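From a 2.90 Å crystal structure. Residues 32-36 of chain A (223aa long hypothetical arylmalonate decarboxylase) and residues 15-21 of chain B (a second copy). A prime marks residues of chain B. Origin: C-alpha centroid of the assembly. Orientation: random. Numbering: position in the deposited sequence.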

# COMPACT_ATOMS: atom_id res chain seq x y z
N SER A 32 4.75 7.59 24.58
CA SER A 32 6.04 6.96 24.79
C SER A 32 6.08 6.28 26.15
O SER A 32 5.37 6.67 27.08
CB SER A 32 7.18 7.98 24.66
OG SER A 32 6.99 9.09 25.51
N ILE A 33 6.91 5.24 26.25
CA ILE A 33 7.07 4.46 27.46
C ILE A 33 8.43 4.72 28.10
O ILE A 33 9.46 4.73 27.42
CB ILE A 33 6.95 2.95 27.14
CG1 ILE A 33 5.68 2.70 26.32
CG2 ILE A 33 6.91 2.14 28.42
CD1 ILE A 33 4.40 3.13 27.01
N HIS A 34 8.44 4.94 29.41
CA HIS A 34 9.68 5.22 30.13
C HIS A 34 9.78 4.30 31.33
O HIS A 34 8.89 4.29 32.18
CB HIS A 34 9.68 6.68 30.56
CG HIS A 34 9.38 7.61 29.44
ND1 HIS A 34 10.29 7.90 28.45
CD2 HIS A 34 8.23 8.24 29.09
CE1 HIS A 34 9.72 8.66 27.54
NE2 HIS A 34 8.47 8.89 27.90
N SER A 35 10.85 3.52 31.39
CA SER A 35 10.99 2.57 32.48
C SER A 35 12.24 2.69 33.35
O SER A 35 13.21 3.36 33.00
CB SER A 35 10.91 1.15 31.92
OG SER A 35 11.84 0.96 30.87
N THR A 36 12.18 2.03 34.49
CA THR A 36 13.29 1.98 35.43
C THR A 36 13.14 0.63 36.12
O THR A 36 12.02 0.16 36.35
CB THR A 36 13.24 3.13 36.45
OG1 THR A 36 14.50 3.18 37.13
CG2 THR A 36 12.12 2.91 37.47
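Chain B (15-21) NNAGMEY

How does the chain B segment lie against the strand of chain A? Residues 32-36 of chain A are part of a strand that extends beyond the stretch at both ends, and their backbone is extended, with phi between -109° and -150° and psi between 123° and 165°. Chain B approaches in a different form. Asn15′ to Gly18′ form a loop or turn, and at Met19′ the backbone enters a helix, with phi near -65° and psi from -37° to -51° through Tyr21′, that runs on past the stretch. An extended strand therefore meets the start of a helix, and no hydrogen bond joins backbone to backbone. The closest CA atoms of the two stretches are those of His34 and Glu20′, 7.0 Å apart, a gap that side chains must bridge. The contact is compact, burying 236 Å² over both sides, and His34 and Glu20′ contribute more of it than any other residues.

Which hydrogen bonds join the two stretches? Both end on the carboxylate of Glu20′, whose CA-to-CB bond points toward the strand. The shorter one runs from His34 ND1 to Glu20′ OE1, at 2.6 Å with an N-H...acceptor angle of 161°, and OE1 lies at the edge of the imidazole, near its plane, where an ND1 hydrogen points. The other oxygen reaches the strand backbone: Ser35 N donates to Glu20′ OE2 at 3.3 Å, with an angle of 158°, a weak bond. Chi1 in the m well, chi2 near t and chi3 at -56° carry the carboxylate to this position, so that a single side chain engages both a ring nitrogen and the adjacent main-chain amide.

What holds the two sides in shape for this meeting? On chain A, Ser32 and His34 lie two residues apart in the strand, and Ser32 OG is 2.8 Å from His34 NE2 in a hydrogen bond. The imidazole is thus held at both nitrogens, by its own strand at NE2 and by the neighboring copy at ND1. On chain B, Asn16′ OD1 accepts a hydrogen bond from Met19′ N at 2.9 Å and a weak one from Gly18′ N at 3.1 Å. The bond from Met19′ N ties the loop to the first residue of the helix, one position before Glu20′; the weak one from Gly18′ N lies within the loop. Met19′ itself, a selenomethionine, makes no contact with the strand.

Where do the chains touch without hydrogen bonding? The His34 CA-to-CB bond points sideways, yet the ring at its end comes nearer to chain B and packs beside Ala17′: His34 CE1 is 3.5 Å from Ala17′ O and 4.0 Å from Ala17′ CB. Along the strand, Ile33 O stands 3.8 Å from Glu20′ OE1, while the end of the Ile33 side chain leads away from chain B. Thr36 and Asn15′ take no part, leaving the contact centered on His34 and Glu20′.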

# COMPACT_ATOMS: atom_id res chain seq x y z
N ASN B 15 15.07 12.20 34.14
CA ASN B 15 14.23 13.08 33.34
C ASN B 15 14.47 13.13 31.84
O ASN B 15 14.04 14.08 31.18
CB ASN B 15 14.29 14.49 33.93
CG ASN B 15 13.79 14.52 35.36
OD1 ASN B 15 12.69 14.05 35.65
ND2 ASN B 15 14.59 15.07 36.27
N ASN B 16 15.13 12.12 31.29
CA ASN B 16 15.37 12.08 29.86
C ASN B 16 14.15 11.40 29.24
O ASN B 16 13.89 10.22 29.50
CB ASN B 16 16.63 11.27 29.55
CG ASN B 16 16.93 11.19 28.07
OD1 ASN B 16 16.05 10.88 27.26
ND2 ASN B 16 18.17 11.47 27.70
N ALA B 17 13.41 12.12 28.41
CA ALA B 17 12.22 11.55 27.79
C ALA B 17 12.35 11.42 26.27
O ALA B 17 11.39 11.05 25.59
CB ALA B 17 10.99 12.39 28.14
N GLY B 18 13.53 11.71 25.75
CA GLY B 18 13.72 11.62 24.31
C GLY B 18 14.51 10.44 23.77
O GLY B 18 14.20 9.96 22.68
N MSE B 19 15.51 9.96 24.51
CA MSE B 19 16.33 8.85 24.02
C MSE B 19 15.63 7.50 23.86
O MSE B 19 15.94 6.75 22.92
CB MSE B 19 17.57 8.67 24.88
CG MSE B 19 18.44 7.54 24.37
SE MSE B 19 20.17 7.38 25.21
CE MSE B 19 19.55 7.25 27.03
N GLU B 20 14.72 7.16 24.76
CA GLU B 20 14.02 5.89 24.65
C GLU B 20 13.19 5.87 23.36
O GLU B 20 13.16 4.86 22.64
CB GLU B 20 13.13 5.67 25.87
CG GLU B 20 13.94 5.41 27.13
CD GLU B 20 13.14 5.57 28.41
OE1 GLU B 20 12.55 6.64 28.62
OE2 GLU B 20 13.12 4.62 29.22
N TYR B 21 12.54 6.98 23.05
CA TYR B 21 11.75 7.08 21.84
C TYR B 21 12.65 6.91 20.60
O TYR B 21 12.35 6.11 19.72
CB TYR B 21 11.04 8.43 21.79
CG TYR B 21 10.35 8.73 20.47
CD1 TYR B 21 9.09 8.21 20.19
CD2 TYR B 21 10.98 9.52 19.51
CE1 TYR B 21 8.46 8.47 18.97
CE2 TYR B 21 10.37 9.78 18.28
CZ TYR B 21 9.11 9.25 18.02
OH TYR B 21 8.52 9.49 16.80